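PDB 6OTU: glucose-6-phosphate isomerase from Chlamydia trachomatis D/UW-3/CX, which catalyses the reversible isomerisation of glucose-6-phosphate to fructose-6-phosphate, an aldose-ketose interconversion of glycolysis and gluconeogenesis. Local coordinates for the interface of chains A and B. Coordinates in Å, arbitrary orientation; residue numbers count along the deposited sequence, not the author numbering. Chains: chain A/B, Glucose-6-phosphate isomerase.

Contact 1: the interface of chains A and B. Residues chain A 57, 427, 431, 435, 458; chain B 525, 528-529, 531-532.
Helix 522-532 of chain B, with B:Val525, B:Leu528, B:Phe529 and B:Leu532 turned toward A:Val431 and its neighbours, runs roughly opposite in sense and oblique to helix 422-439 of chain A, while A:Ser57 and A:Ile458 approach from strands 54-57 and 456-461. The helical contact residues follow an i, i+3, i+4, i+7 spacing in chain B and i, i+4, i+8 in chain A, which places each set along one helix side.

A:Val431 lies in the middle, its two branches parted between different partners. The A:Val431 and B:Leu528 side chains slide past each other in opposite directions; CG1, anti to the backbone N (chi1 168°), comes 3.6 Å from B:Leu528 CD1. CG2 instead lies in the plane of the B:Phe529 ring at its edge, 3.6 Å from CE1. A compact branched residue suits this spot, for its two methyls meet two different partners with little reach.

The longer forks of B:Leu528 and B:Leu532 let each leucine reach several partners, including the strands. CD1 of B:Leu528 also meets A:Ile458 CD1 at 3.8 Å, and its CD2 passes the hydroxyl A:Ser57 OG at 3.6 Å, a contact without a hydrogen bond. B:Leu532 sends CD1 to A:Phe427 CZ at 3.6 Å and CD2 to A:Ile458 CG2 at 3.9 Å; its CB lies at the edge of the phenyl ring, in plane. A:Val431 CG2 lies over one face of that ring, toward its rim, and B:Val525 CG1 backs B:Phe529 over its centre. Flat phenylalanines thus offer an edge to the partner and a face to their own valine. Toward A:Leu435 packing tightens: CD1 comes 3.5 Å from B:Val525 CG2.

No polar bond crosses this patch. Its interlocking apolar groups fasten the C-terminal helix of one subunit to the other, probably stabilising the dimer typical of this enzyme family.

Contact 2: the interface of chains A and B. Residues chain A 358-360, 368, 370, 372; chain B 394-396, 451.
Direct hydrogen bonds join A:Ser360 to B:Gln394 and A:Thr372 to B:Thr396 in a mainly polar, loop-to-loop part of the subunit interface, close to the catalytic A:Glu355. The hydroxyl A:Ser360 OG donates to the backbone carbonyl B:Gln394 O at 2.6 Å, tilted 33° from the carbonyl plane. Its chi1 of 45° sets OG between its own backbone N and carbonyl carbon, a crowded position from which this short side chain reaches the last residue of helix 389-394. B:Lys451 bends its long chain to bring the terminal amino group NZ toward the same hydroxyl, but that bond is weak. In the second pair the backbone N of A:Thr372 donates to B:Thr396 OG1 over 3.2 Å.

Within chain A, A:Thr372 OG1 donates to A:Lys359 O at 2.7 Å in the carbonyl plane, tying together the two loop stretches that face chain B. A:Thr372 thus suits its place through its hydroxyl and backbone N, whereas B:Thr396 uses both a hydrogen-bonding hydroxyl and a methyl.

Apolar contact is modest and centres on that methyl: B:Thr396 CG2 lies 3.9 Å from A:Ser360 CB. The A:Ile368 side chain crosses that of B:Thr396 at about a right angle, its CD1 4.1 Å from CG2.

Water completes the junction. Water 1 lies 3.0 Å from A:Thr372 OG1 and 3.2 Å from B:Thr396 N, with a nearly straight 166° at the hydrogen of that backbone amide.

Contact 1: the interface of chains A and B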
ATOM      1  N   SER A  57      -2.658  12.792  20.288  1.00 33.75           N
ATOM      2  CA  SER A  57      -4.040  12.991  20.717  1.00 38.26           C
ATOM      3  C   SER A  57      -4.840  11.738  20.395  1.00 37.43           C
ATOM      4  O   SER A  57      -4.752  11.215  19.285  1.00 37.84           O
ATOM      5  CB  SER A  57      -4.684  14.203  20.037  1.00 37.18           C
ATOM      6  OG  SER A  57      -5.884  14.602  20.699  1.00 46.40           O
ATOM      7  N   PHE A 427      -2.559  20.201   7.342  1.00 38.87           N
ATOM      8  CA  PHE A 427      -2.818  19.776   8.714  1.00 40.55           C
ATOM      9  C   PHE A 427      -4.303  19.852   9.056  1.00 42.55           C
ATOM     10  O   PHE A 427      -4.847  18.938   9.696  1.00 39.26           O
ATOM     11  CB  PHE A 427      -2.011  20.620   9.697  1.00 42.83           C
ATOM     12  CG  PHE A 427      -2.010  20.061  11.080  1.00 49.35           C
ATOM     13  CD1 PHE A 427      -1.491  18.796  11.321  1.00 50.34           C
ATOM     14  CD2 PHE A 427      -2.541  20.774  12.135  1.00 52.03           C
ATOM     15  CE1 PHE A 427      -1.495  18.260  12.592  1.00 47.70           C
ATOM     16  CE2 PHE A 427      -2.546  20.240  13.402  1.00 49.27           C
ATOM     17  CZ  PHE A 427      -2.022  18.977  13.625  1.00 47.83           C
ATOM     18  N   VAL A 431      -7.016  17.042  10.756  1.00 31.78           N
ATOM     19  CA  VAL A 431      -7.846  17.273  11.940  1.00 32.07           C
ATOM     20  C   VAL A 431      -9.326  17.114  11.598  1.00 38.70           C
ATOM     21  O   VAL A 431     -10.079  16.437  12.307  1.00 35.45           O
ATOM     22  CB  VAL A 431      -7.555  18.666  12.529  1.00 34.73           C
ATOM     23  CG1 VAL A 431      -8.603  19.040  13.554  1.00 33.11           C
ATOM     24  CG2 VAL A 431      -6.123  18.726  13.130  1.00 32.59           C
ATOM     25  N   LEU A 435     -11.910  14.184  13.376  1.00 31.66           N
ATOM     26  CA  LEU A 435     -13.163  14.600  14.011  1.00 32.13           C
ATOM     27  C   LEU A 435     -14.382  14.061  13.271  1.00 40.65           C
ATOM     28  O   LEU A 435     -15.324  13.558  13.895  1.00 38.09           O
ATOM     29  CB  LEU A 435     -13.222  16.121  14.091  1.00 32.74           C
ATOM     30  CG  LEU A 435     -12.297  16.689  15.164  1.00 43.85           C
ATOM     31  CD1 LEU A 435     -12.352  18.191  15.149  1.00 37.81           C
ATOM     32  CD2 LEU A 435     -12.688  16.177  16.533  1.00 41.48           C
ATOM     33  N   ILE A 458      -3.818  10.823  16.514  1.00 32.38           N
ATOM     34  CA  ILE A 458      -3.112  11.887  15.810  1.00 33.04           C
ATOM     35  C   ILE A 458      -1.744  12.032  16.457  1.00 41.34           C
ATOM     36  O   ILE A 458      -1.651  12.335  17.651  1.00 30.64           O
ATOM     37  CB  ILE A 458      -3.861  13.234  15.872  1.00 30.70           C
ATOM     38  CG1 ILE A 458      -5.307  13.109  15.382  1.00 38.02           C
ATOM     39  CG2 ILE A 458      -3.111  14.288  15.079  1.00 30.86           C
ATOM     40  CD1 ILE A 458      -6.115  14.424  15.476  1.00 31.24           C
TER
ATOM     41  N   VAL B 525     -12.539  21.273  16.002  1.00 58.41           N
ATOM     42  CA  VAL B 525     -11.287  21.583  15.303  1.00 54.04           C
ATOM     43  C   VAL B 525     -10.484  22.629  16.073  1.00 56.93           C
ATOM     44  O   VAL B 525      -9.261  22.503  16.221  1.00 60.40           O
ATOM     45  CB  VAL B 525     -11.566  22.040  13.854  1.00 56.92           C
ATOM     46  CG1 VAL B 525     -10.358  22.755  13.263  1.00 54.38           C
ATOM     47  CG2 VAL B 525     -11.928  20.859  12.957  1.00 62.55           C
ATOM     48  N   LEU B 528      -8.856  20.919  19.250  1.00 48.25           N
ATOM     49  CA  LEU B 528      -7.768  20.091  18.750  1.00 52.00           C
ATOM     50  C   LEU B 528      -6.597  20.960  18.328  1.00 52.02           C
ATOM     51  O   LEU B 528      -5.461  20.744  18.761  1.00 51.89           O
ATOM     52  CB  LEU B 528      -8.251  19.232  17.578  1.00 45.20           C
ATOM     53  CG  LEU B 528      -8.434  17.738  17.826  1.00 44.01           C
ATOM     54  CD1 LEU B 528      -8.741  16.990  16.518  1.00 44.85           C
ATOM     55  CD2 LEU B 528      -7.181  17.160  18.453  1.00 49.86           C
ATOM     56  N   PHE B 529      -6.869  21.975  17.504  1.00 53.40           N
ATOM     57  CA  PHE B 529      -5.810  22.859  17.029  1.00 55.77           C
ATOM     58  C   PHE B 529      -4.967  23.386  18.173  1.00 51.83           C
ATOM     59  O   PHE B 529      -3.740  23.469  18.050  1.00 49.13           O
ATOM     60  CB  PHE B 529      -6.396  24.027  16.235  1.00 62.30           C
ATOM     61  CG  PHE B 529      -6.406  23.799  14.751  1.00 63.93           C
ATOM     62  CD1 PHE B 529      -6.218  22.528  14.238  1.00 61.36           C
ATOM     63  CD2 PHE B 529      -6.608  24.854  13.872  1.00 68.82           C
ATOM     64  CE1 PHE B 529      -6.233  22.303  12.874  1.00 62.98           C
ATOM     65  CE2 PHE B 529      -6.624  24.640  12.500  1.00 69.65           C
ATOM     66  CZ  PHE B 529      -6.433  23.358  12.001  1.00 66.09           C
ATOM     67  N   VAL B 531      -4.491  21.962  21.207  1.00 56.27           N
ATOM     68  CA  VAL B 531      -3.723  20.901  21.863  1.00 56.95           C
ATOM     69  C   VAL B 531      -2.594  20.370  20.987  1.00 58.21           C
ATOM     70  O   VAL B 531      -1.653  19.764  21.509  1.00 62.15           O
ATOM     71  CB  VAL B 531      -4.614  19.720  22.294  1.00 55.07           C
ATOM     72  CG1 VAL B 531      -4.822  18.751  21.148  1.00 51.22           C
ATOM     73  CG2 VAL B 531      -3.992  18.984  23.460  1.00 48.31           C
ATOM     74  N   LEU B 532      -2.655  20.561  19.675  1.00 61.13           N
ATOM     75  CA  LEU B 532      -1.632  20.033  18.784  1.00 60.02           C
ATOM     76  C   LEU B 532      -0.594  21.075  18.404  1.00 68.56           C
ATOM     77  O   LEU B 532       0.371  20.735  17.709  1.00 74.23           O
ATOM     78  CB  LEU B 532      -2.267  19.454  17.515  1.00 45.01           C
ATOM     79  CG  LEU B 532      -3.182  18.230  17.650  1.00 47.11           C
ATOM     80  CD1 LEU B 532      -4.037  18.054  16.420  1.00 44.33           C
ATOM     81  CD2 LEU B 532      -2.391  16.962  17.882  1.00 47.28           C
TER

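Contact 2: the interface of chains A and B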
ATOM      1  N   GLY A 358       2.581 -11.385  13.148  1.00 33.98           N
ATOM      2  CA  GLY A 358       1.722 -12.314  12.437  1.00 28.73           C
ATOM      3  C   GLY A 358       1.977 -13.740  12.878  1.00 33.18           C
ATOM      4  O   GLY A 358       2.510 -14.548  12.118  1.00 29.26           O
ATOM      5  N   LYS A 359       1.607 -14.055  14.116  1.00 32.92           N
ATOM      6  CA  LYS A 359       1.974 -15.313  14.751  1.00 32.65           C
ATOM      7  C   LYS A 359       0.746 -15.925  15.395  1.00 29.96           C
ATOM      8  O   LYS A 359      -0.226 -15.226  15.701  1.00 32.18           O
ATOM      9  CB  LYS A 359       3.059 -15.111  15.808  1.00 30.00           C
ATOM     10  CG  LYS A 359       4.274 -14.352  15.308  1.00 37.78           C
ATOM     11  CD  LYS A 359       5.110 -15.235  14.375  1.00 34.96           C
ATOM     12  CE  LYS A 359       6.178 -14.428  13.659  1.00 32.49           C
ATOM     13  NZ  LYS A 359       7.101 -13.776  14.615  1.00 29.92           N
ATOM     14  N   SER A 360       0.787 -17.242  15.592  1.00 30.38           N
ATOM     15  CA  SER A 360      -0.364 -17.906  16.190  1.00 38.73           C
ATOM     16  C   SER A 360       0.067 -18.992  17.172  1.00 36.90           C
ATOM     17  O   SER A 360      -0.683 -19.939  17.415  1.00 38.10           O
ATOM     18  CB  SER A 360      -1.292 -18.478  15.112  1.00 33.07           C
ATOM     19  OG  SER A 360      -0.542 -19.152  14.130  1.00 36.88           O
ATOM     20  N   ILE A 368      -2.520 -20.160  20.333  1.00 38.36           N
ATOM     21  CA  ILE A 368      -3.257 -19.124  21.048  1.00 39.07           C
ATOM     22  C   ILE A 368      -4.717 -19.128  20.615  1.00 42.21           C
ATOM     23  O   ILE A 368      -5.084 -19.657  19.563  1.00 48.31           O
ATOM     24  CB  ILE A 368      -2.622 -17.737  20.841  1.00 40.54           C
ATOM     25  CG1 ILE A 368      -2.657 -17.363  19.372  1.00 31.10           C
ATOM     26  CG2 ILE A 368      -1.181 -17.701  21.399  1.00 36.25           C
ATOM     27  CD1 ILE A 368      -1.999 -16.054  19.082  1.00 34.52           C
ATOM     28  N   PHE A 370      -6.595 -16.137  20.611  1.00 39.70           N
ATOM     29  CA  PHE A 370      -6.962 -14.771  20.302  1.00 32.88           C
ATOM     30  C   PHE A 370      -6.204 -14.366  19.044  1.00 30.23           C
ATOM     31  O   PHE A 370      -5.379 -15.126  18.517  1.00 35.94           O
ATOM     32  CB  PHE A 370      -6.659 -13.850  21.494  1.00 30.83           C
ATOM     33  CG  PHE A 370      -5.259 -13.995  22.017  1.00 30.99           C
ATOM     34  CD1 PHE A 370      -4.946 -14.982  22.957  1.00 35.45           C
ATOM     35  CD2 PHE A 370      -4.247 -13.149  21.565  1.00 34.98           C
ATOM     36  CE1 PHE A 370      -3.654 -15.122  23.431  1.00 35.35           C
ATOM     37  CE2 PHE A 370      -2.948 -13.274  22.037  1.00 30.84           C
ATOM     38  CZ  PHE A 370      -2.649 -14.273  22.967  1.00 37.86           C
ATOM     39  N   THR A 372      -3.708 -11.842  16.766  1.00 29.15           N
ATOM     40  CA  THR A 372      -2.530 -11.016  16.970  1.00 38.01           C
ATOM     41  C   THR A 372      -2.473  -9.868  15.965  1.00 36.26           C
ATOM     42  O   THR A 372      -3.370  -9.017  15.968  1.00 30.60           O
ATOM     43  CB  THR A 372      -1.288 -11.883  16.913  1.00 36.88           C
ATOM     44  OG1 THR A 372      -1.380 -12.747  15.772  1.00 30.93           O
ATOM     45  CG2 THR A 372      -1.198 -12.710  18.207  1.00 29.68           C
TER
ATOM     46  N   GLN B 394       1.031 -17.729   8.789  1.00 30.08           N
ATOM     47  CA  GLN B 394       1.065 -18.130  10.195  1.00 35.80           C
ATOM     48  C   GLN B 394       0.353 -17.179  11.145  1.00 34.60           C
ATOM     49  O   GLN B 394       0.343 -17.444  12.351  1.00 34.44           O
ATOM     50  CB  GLN B 394       2.518 -18.308  10.681  1.00 30.67           C
ATOM     51  CG  GLN B 394       3.202 -19.582  10.202  1.00 35.65           C
ATOM     52  CD  GLN B 394       4.474 -19.862  10.977  1.00 39.61           C
ATOM     53  OE1 GLN B 394       5.221 -18.940  11.303  1.00 44.01           O
ATOM     54  NE2 GLN B 394       4.724 -21.134  11.291  1.00 34.76           N
ATOM     55  N   GLY B 395      -0.229 -16.088  10.660  1.00 35.70           N
ATOM     56  CA  GLY B 395      -1.040 -15.234  11.500  1.00 34.25           C
ATOM     57  C   GLY B 395      -2.397 -15.847  11.781  1.00 31.79           C
ATOM     58  O   GLY B 395      -2.738 -16.934  11.325  1.00 35.20           O
ATOM     59  N   THR B 396      -3.199 -15.105  12.531  1.00 31.40           N
ATOM     60  CA  THR B 396      -4.465 -15.608  13.042  1.00 32.61           C
ATOM     61  C   THR B 396      -5.652 -15.370  12.100  1.00 36.25           C
ATOM     62  O   THR B 396      -6.738 -15.891  12.359  1.00 36.20           O
ATOM     63  CB  THR B 396      -4.748 -14.980  14.426  1.00 35.98           C
ATOM     64  OG1 THR B 396      -4.737 -13.552  14.327  1.00 32.66           O
ATOM     65  CG2 THR B 396      -3.679 -15.383  15.436  1.00 29.70           C
ATOM     66  N   LYS B 451      -1.040 -23.989   8.582  1.00 42.25           N
ATOM     67  CA  LYS B 451      -2.358 -24.615   8.611  1.00 34.99           C
ATOM     68  C   LYS B 451      -2.976 -24.677   7.228  1.00 35.96           C
ATOM     69  O   LYS B 451      -3.806 -25.555   6.965  1.00 39.48           O
ATOM     70  CB  LYS B 451      -3.281 -23.857   9.575  1.00 37.02           C
ATOM     71  CG  LYS B 451      -2.659 -23.598  10.973  1.00 51.10           C
ATOM     72  CD  LYS B 451      -3.646 -22.918  11.962  1.00 57.95           C
ATOM     73  CE  LYS B 451      -2.978 -21.832  12.838  1.00 60.41           C
ATOM     74  NZ  LYS B 451      -3.050 -20.437  12.255  1.00 57.33           N
TER
HETATM   75  O   HOH W   1      -1.956 -12.187  12.853  1.00 31.64           O

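Contact 1 and contact 2 lie about 35 Å apart, between the centres of their C-alpha atoms, and share no residue. Contact 1 is an apolar helix packing, whereas contact 2 is a mainly polar meeting of loops. Because the interface is two-fold symmetric, each occurs twice. Contact 2 is centred about 10 Å from A:Glu355 but about 33 Å from A:His386 of the same chain. Since B:Gln394 closes a helix soon after B:His386, contact 2 probably helps complete an active site shared between subunits, as is usual in this family, while contact 1, about 19 Å from A:His386, probably supports the dimer away from the catalytic residues.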